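Local atomic coordinates of hypothetical protein (Legionella pneumophila subsp. pneumophila, PDB entry 2IM9), a protein that is of unknown function but belongs to an N-acetylmuramoyl-L-alanine amidase-like family and may hydrolyse amide bonds in bacterial peptidoglycan. Residues A[99-104]-A[112-117]; A[254-257]-A[263-266]; A[225-230]-A[298-303]. All coordinates share one frame; numbering follows the deposited sequence.

Contact 1. Residues A[99-104]-A[112-117]; sequences VNTVLS and ESFQEC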
# COMPACT_ATOMS: atom_id res chain seq x y z
N VAL A 99 -2.44 -3.33 -3.15
CA VAL A 99 -3.48 -2.78 -2.28
C VAL A 99 -4.23 -1.64 -3.00
O VAL A 99 -5.47 -1.60 -2.98
CB VAL A 99 -2.87 -2.36 -0.93
CG1 VAL A 99 -3.82 -1.48 -0.12
CG2 VAL A 99 -2.52 -3.61 -0.13
N ASN A 100 -3.48 -0.76 -3.65
CA ASN A 100 -4.10 0.35 -4.38
C ASN A 100 -5.03 -0.12 -5.49
O ASN A 100 -6.13 0.43 -5.69
CB ASN A 100 -3.01 1.23 -5.01
CG ASN A 100 -2.46 2.26 -4.04
OD1 ASN A 100 -3.19 2.76 -3.19
ND2 ASN A 100 -1.18 2.59 -4.17
N THR A 101 -4.59 -1.13 -6.23
CA THR A 101 -5.39 -1.63 -7.35
C THR A 101 -6.66 -2.31 -6.83
O THR A 101 -7.76 -2.02 -7.30
CB THR A 101 -4.59 -2.58 -8.22
OG1 THR A 101 -3.45 -1.87 -8.74
CG2 THR A 101 -5.45 -3.07 -9.37
N VAL A 102 -6.51 -3.18 -5.83
CA VAL A 102 -7.68 -3.88 -5.28
C VAL A 102 -8.71 -2.89 -4.70
O VAL A 102 -9.90 -2.98 -5.01
CB VAL A 102 -7.29 -4.93 -4.22
CG1 VAL A 102 -8.55 -5.44 -3.50
CG2 VAL A 102 -6.52 -6.08 -4.89
N LEU A 103 -8.24 -1.95 -3.87
CA LEU A 103 -9.14 -0.95 -3.28
C LEU A 103 -9.88 -0.15 -4.33
O LEU A 103 -11.09 0.03 -4.23
CB LEU A 103 -8.38 -0.01 -2.34
CG LEU A 103 -7.93 -0.64 -1.02
CD1 LEU A 103 -7.12 0.39 -0.22
CD2 LEU A 103 -9.11 -1.19 -0.22
N SER A 104 -9.16 0.32 -5.35
CA SER A 104 -9.77 1.13 -6.40
C SER A 104 -10.77 0.34 -7.23
O SER A 104 -11.81 0.88 -7.60
CB SER A 104 -8.70 1.79 -7.28
OG SER A 104 -7.83 2.59 -6.48
N GLU A 112 -13.91 3.04 -16.14
CA GLU A 112 -13.77 4.51 -16.06
C GLU A 112 -13.70 5.02 -14.61
O GLU A 112 -12.87 5.87 -14.26
CB GLU A 112 -14.92 5.18 -16.81
CG GLU A 112 -14.95 4.87 -18.32
CD GLU A 112 -15.66 3.55 -18.73
OE1 GLU A 112 -16.12 2.74 -17.88
OE2 GLU A 112 -15.73 3.32 -19.97
N SER A 113 -14.57 4.48 -13.76
CA SER A 113 -14.58 4.93 -12.36
C SER A 113 -13.37 4.35 -11.64
O SER A 113 -12.82 4.99 -10.75
CB SER A 113 -15.91 4.59 -11.66
OG SER A 113 -16.20 3.21 -11.79
N PHE A 114 -12.93 3.14 -12.03
CA PHE A 114 -11.68 2.57 -11.46
C PHE A 114 -10.49 3.49 -11.74
O PHE A 114 -9.66 3.76 -10.85
CB PHE A 114 -11.40 1.17 -12.02
CG PHE A 114 -9.94 0.77 -11.93
CD1 PHE A 114 -9.41 0.34 -10.72
CD2 PHE A 114 -9.10 0.86 -13.04
CE1 PHE A 114 -8.06 -0.02 -10.60
CE2 PHE A 114 -7.75 0.49 -12.93
CZ PHE A 114 -7.25 0.04 -11.71
N GLN A 115 -10.38 3.95 -12.98
CA GLN A 115 -9.29 4.84 -13.35
C GLN A 115 -9.27 6.08 -12.46
O GLN A 115 -8.23 6.48 -11.93
CB GLN A 115 -9.43 5.22 -14.82
CG GLN A 115 -8.97 4.13 -15.74
CD GLN A 115 -9.39 4.34 -17.17
OE1 GLN A 115 -10.25 5.17 -17.47
NE2 GLN A 115 -8.82 3.55 -18.07
N GLU A 116 -10.46 6.64 -12.22
CA GLU A 116 -10.58 7.85 -11.42
C GLU A 116 -10.24 7.57 -9.95
O GLU A 116 -9.51 8.33 -9.31
CB GLU A 116 -12.01 8.37 -11.54
CG GLU A 116 -12.18 9.78 -11.01
N CYS A 117 -10.77 6.47 -9.43
CA CYS A 117 -10.52 6.07 -8.05
C CYS A 117 -9.03 5.81 -7.83
O CYS A 117 -8.46 6.19 -6.80
CB CYS A 117 -11.32 4.81 -7.70
SG CYS A 117 -13.11 5.03 -7.48
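Asn100 O is gripped twice by Ser104, the residue that carries helix 95-107 against Cys117 and Phe114 of helix 111-122. Ser104 OG donates to it at 2.9 Å, and Ser104 N reaches the same Asn100 O from the opposite face of the carbonyl plane. The hydroxyl can do this because it stands beside the backbone N (chi1 -57°); folded back on its own helix, it leaves CB to meet the partner. Ser104 CB lies 4.0 Å from Cys117 CB, where the backbones are nearest, with 5.3 Å between the CA atoms of Ser104 and Cys117. Phe114 fills the adjoining position. Its ring turns an edge to the first helix: Ser104 C lies in the ring plane, 3.7 Å from Phe114 CD1, and Thr101 O is 3.9 Å from Phe114 CE1. Thr101 CG2 brushes the same ring carbon, while Thr101 OG1 bonds to Thr97 O. Ile38 and Tyr42 of helix 27-45 also pack on Phe114, and a disulfide joins Cys117 to Cys327 near the C-terminus. With segment axes 9.4 Å apart at 134° and only a short connection between the helices, the arrangement is a helical hairpin with small residues at its closest point.

Contact 2. Residues A[254-257]-A[263-266]; sequences WDLR and ELDI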
# COMPACT_ATOMS: atom_id res chain seq x y z
N TRP A 254 13.47 2.64 12.58
CA TRP A 254 14.04 2.10 11.35
C TRP A 254 14.85 3.17 10.64
O TRP A 254 14.33 3.96 9.86
CB TRP A 254 12.94 1.55 10.43
CG TRP A 254 13.45 0.49 9.47
CD1 TRP A 254 14.59 -0.28 9.61
CD2 TRP A 254 12.85 0.08 8.24
NE1 TRP A 254 14.72 -1.13 8.55
CE2 TRP A 254 13.66 -0.95 7.70
CE3 TRP A 254 11.69 0.47 7.55
CZ2 TRP A 254 13.35 -1.58 6.49
CZ3 TRP A 254 11.39 -0.17 6.34
CH2 TRP A 254 12.22 -1.18 5.83
N ASP A 255 16.15 3.17 10.92
CA ASP A 255 16.98 4.29 10.49
C ASP A 255 17.61 3.97 9.14
O ASP A 255 18.65 3.33 9.04
CB ASP A 255 18.02 4.66 11.55
CG ASP A 255 18.72 6.01 11.26
OD1 ASP A 255 18.65 6.49 10.11
OD2 ASP A 255 19.34 6.59 12.19
N LEU A 256 16.92 4.40 8.08
CA LEU A 256 17.41 4.18 6.72
C LEU A 256 18.03 5.44 6.13
O LEU A 256 18.10 5.59 4.91
CB LEU A 256 16.29 3.63 5.81
CG LEU A 256 15.65 2.30 6.24
CD1 LEU A 256 14.59 1.87 5.24
CD2 LEU A 256 16.70 1.20 6.40
N ARG A 257 18.50 6.34 7.00
CA ARG A 257 19.03 7.64 6.55
C ARG A 257 20.24 7.50 5.64
O ARG A 257 20.35 8.21 4.62
CB ARG A 257 19.41 8.51 7.74
CG ARG A 257 18.26 9.17 8.46
CD ARG A 257 18.81 10.09 9.53
NE ARG A 257 18.16 9.93 10.82
CZ ARG A 257 18.32 10.75 11.86
NH1 ARG A 257 19.12 11.81 11.76
NH2 ARG A 257 17.67 10.52 12.99
N GLU A 263 14.66 8.24 7.70
CA GLU A 263 14.01 7.24 8.56
C GLU A 263 12.74 6.78 7.89
O GLU A 263 12.15 7.51 7.08
CB GLU A 263 13.64 7.85 9.91
CG GLU A 263 14.81 8.31 10.72
CD GLU A 263 14.39 8.80 12.10
OE1 GLU A 263 13.16 8.91 12.38
OE2 GLU A 263 15.32 9.06 12.91
N LEU A 264 12.31 5.57 8.24
CA LEU A 264 11.06 5.05 7.71
C LEU A 264 10.30 4.28 8.80
O LEU A 264 10.88 3.91 9.84
CB LEU A 264 11.34 4.14 6.51
CG LEU A 264 10.17 3.83 5.56
CD1 LEU A 264 9.41 5.09 5.09
CD2 LEU A 264 10.73 3.05 4.38
N ASP A 265 9.01 4.07 8.57
CA ASP A 265 8.16 3.48 9.61
C ASP A 265 7.38 2.22 9.19
O ASP A 265 6.96 1.45 10.06
CB ASP A 265 7.16 4.53 10.14
CG ASP A 265 6.53 5.38 9.01
OD1 ASP A 265 6.70 5.04 7.81
OD2 ASP A 265 5.88 6.40 9.35
N ILE A 266 7.13 2.07 7.89
CA ILE A 266 6.26 1.00 7.37
C ILE A 266 6.96 0.26 6.23
O ILE A 266 7.43 0.90 5.27
CB ILE A 266 4.89 1.56 6.90
CG1 ILE A 266 4.18 2.31 8.05
CG2 ILE A 266 4.02 0.44 6.29
CD1 ILE A 266 2.90 2.98 7.58
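Trp254 and Leu264 both hold CG anti to the backbone N (chi1 -155° and -162°), which lays their side chains alongside each other, pointing the same way. They flank the connection between antiparallel strands 246-254 and 264-275, a beta-hairpin whose loop contains the short helix 257-260. One nearly straight backbone bond is formed here: Leu264 N donates to Trp254 O at 3.0 Å. Alongside, Leu264 CD2 comes within 3.8 Å of Trp254 CZ3. Leu256 folds back so that CD1 sits over the centre of the indole, 3.6 Å above its plane, and this methyl also touches Leu264 CD2 at 4.1 Å. Together they form a small apolar cluster at the base of the loop, extended by Ile174 against Leu264.

The polar contacts lie further along, at Asp255, Arg257 and Glu263. Asp255 OD1 accepts from Arg257 N at 3.1 Å, making an Asx turn, and forms a longer salt bridge to Arg257 NE (3.5 Å). This second interaction probably helps to orient the guanidinium toward Glu263, whose OE1 is bound by Leu173 N. Arg257 NH2 completes the network at 2.8 Å from Glu263 OE2, approaching on the anti side and 30° out of the carboxylate plane.

Contact 3. Residues A[225-230]-A[298-303]; sequences TALFSE and DYLDKA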
# COMPACT_ATOMS: atom_id res chain seq x y z
N THR A 225 4.61 -7.78 21.51
CA THR A 225 4.59 -8.09 22.94
C THR A 225 3.15 -8.36 23.43
O THR A 225 2.95 -9.06 24.44
CB THR A 225 5.23 -6.98 23.79
OG1 THR A 225 4.55 -5.74 23.52
CG2 THR A 225 6.71 -6.86 23.46
N ALA A 226 2.17 -7.79 22.72
CA ALA A 226 0.76 -8.02 23.02
C ALA A 226 0.21 -9.20 22.22
O ALA A 226 -0.45 -10.08 22.76
CB ALA A 226 -0.06 -6.76 22.75
N LEU A 227 0.49 -9.21 20.92
CA LEU A 227 -0.06 -10.22 20.02
C LEU A 227 0.48 -11.61 20.32
O LEU A 227 -0.16 -12.61 20.00
CB LEU A 227 0.23 -9.86 18.57
CG LEU A 227 -0.55 -8.69 17.99
CD1 LEU A 227 0.03 -8.36 16.62
CD2 LEU A 227 -2.03 -9.03 17.85
N PHE A 228 1.67 -11.65 20.92
CA PHE A 228 2.30 -12.91 21.31
C PHE A 228 2.67 -12.91 22.78
O PHE A 228 3.70 -13.47 23.16
CB PHE A 228 3.50 -13.21 20.42
CG PHE A 228 3.13 -13.42 19.00
CD1 PHE A 228 2.70 -14.67 18.55
CD2 PHE A 228 3.12 -12.34 18.12
CE1 PHE A 228 2.32 -14.86 17.24
CE2 PHE A 228 2.73 -12.52 16.78
CZ PHE A 228 2.32 -13.78 16.34
N SER A 229 1.85 -12.26 23.61
CA SER A 229 2.06 -12.32 25.07
C SER A 229 2.15 -13.78 25.52
O SER A 229 1.42 -14.64 25.00
CB SER A 229 0.93 -11.60 25.81
OG SER A 229 -0.32 -12.20 25.51
N GLU A 230 3.05 -14.05 26.47
CA GLU A 230 3.30 -15.43 26.93
C GLU A 230 3.74 -16.39 25.80
O GLU A 230 3.56 -17.61 25.91
CB GLU A 230 2.09 -16.00 27.67
CG GLU A 230 1.72 -15.26 28.95
N ASP A 298 1.11 -17.04 11.69
CA ASP A 298 2.42 -17.61 11.33
C ASP A 298 3.38 -16.57 10.75
O ASP A 298 4.56 -16.56 11.08
CB ASP A 298 2.25 -18.76 10.34
CG ASP A 298 1.55 -19.95 10.94
OD1 ASP A 298 1.37 -19.98 12.19
OD2 ASP A 298 1.19 -20.85 10.14
N TYR A 299 2.86 -15.71 9.88
CA TYR A 299 3.66 -14.66 9.25
C TYR A 299 4.28 -13.75 10.31
O TYR A 299 5.49 -13.45 10.30
CB TYR A 299 2.77 -13.86 8.28
CG TYR A 299 3.49 -12.72 7.61
CD1 TYR A 299 4.19 -12.92 6.42
CD2 TYR A 299 3.46 -11.44 8.16
CE1 TYR A 299 4.86 -11.87 5.80
CE2 TYR A 299 4.14 -10.39 7.57
CZ TYR A 299 4.83 -10.61 6.39
OH TYR A 299 5.48 -9.55 5.80
N LEU A 300 3.45 -13.28 11.24
CA LEU A 300 3.91 -12.37 12.27
C LEU A 300 4.82 -13.07 13.27
O LEU A 300 5.75 -12.47 13.79
CB LEU A 300 2.73 -11.69 12.98
CG LEU A 300 1.88 -10.79 12.07
CD1 LEU A 300 0.73 -10.18 12.83
CD2 LEU A 300 2.72 -9.68 11.43
N ASP A 301 4.55 -14.35 13.53
CA ASP A 301 5.39 -15.10 14.46
C ASP A 301 6.83 -15.16 13.93
O ASP A 301 7.79 -14.96 14.68
CB ASP A 301 4.83 -16.50 14.70
CG ASP A 301 5.65 -17.28 15.72
OD1 ASP A 301 5.78 -16.81 16.86
OD2 ASP A 301 6.18 -18.35 15.34
N LYS A 302 6.97 -15.41 12.63
CA LYS A 302 8.27 -15.39 11.95
C LYS A 302 8.87 -13.98 11.93
O LYS A 302 10.08 -13.82 12.04
CB LYS A 302 8.15 -15.91 10.52
CG LYS A 302 7.70 -17.36 10.42
CD LYS A 302 7.47 -17.75 8.97
CE LYS A 302 7.07 -19.22 8.83
NZ LYS A 302 5.66 -19.48 9.30
N ALA A 303 8.02 -12.96 11.79
CA ALA A 303 8.49 -11.57 11.75
C ALA A 303 9.03 -11.10 13.10
O ALA A 303 9.86 -10.19 13.15
CB ALA A 303 7.37 -10.63 11.25
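Phe228 is the first residue to leave helical geometry after helix 224-227, and its CA lies 7.8 Å from that of Asp301, while the CA atoms of Leu227 and Leu300 stand 9.0 Å apart; side chains therefore bridge the gap. The motif is a short helix end docked on helix 296-303, beside the antiparallel sheet of the amidase-like domain.

Phe228 does most of the bridging. Its CG is anti to the carbonyl carbon (chi1 -64°), and the CA-CB bond already heads for the partner helix; this carries the far end of the ring onto the backbone between Leu300 and Asp301. Leu300 CB sits at the ring edge, near its plane, 3.9 Å from Phe228 CE2, and the two side chains cross at about a right angle. Next to it, the CZ corner lies obliquely to the main chain, with Phe228 CZ 3.6 Å from Asp301 N. Deeper in, Leu227 CD1 and Leu300 CD1 meet more loosely at 4.3 Å; Phe238 and Ile312 pack against both leucines, linking the contact to helix 235-238 and strand 311-317.

On the outer side, Asp301 OD1 forms a salt bridge with Arg304, a residue that the Phe228 side chain also touches. The ring and the Asp301 carboxylate are turned 42° apart, and Asp301 CB rests 3.9 Å from Phe228 CE1.

Overall arrangement
The three contacts sit apart around the antiparallel sheet; contact 1 lies on the opposite side of the chain's centre from the other two, with centres 28 and 33 Å away. Contacts 1 and 3 are buried and each bring an aromatic ring from one segment to the backbone of a helix in the other, without a polar bond between segments. Contact 2 lies at the surface, and there a backbone hydrogen bond and a salt bridge join the segments. The sheet relates them: strand 264-275, part of which lies in contact 2, packs on helix 95-107 of contact 1 through Leu269 and Phe271, while strand 246-254 leads into contact 2 and carries Ile249, which packs on Leu300 of contact 3.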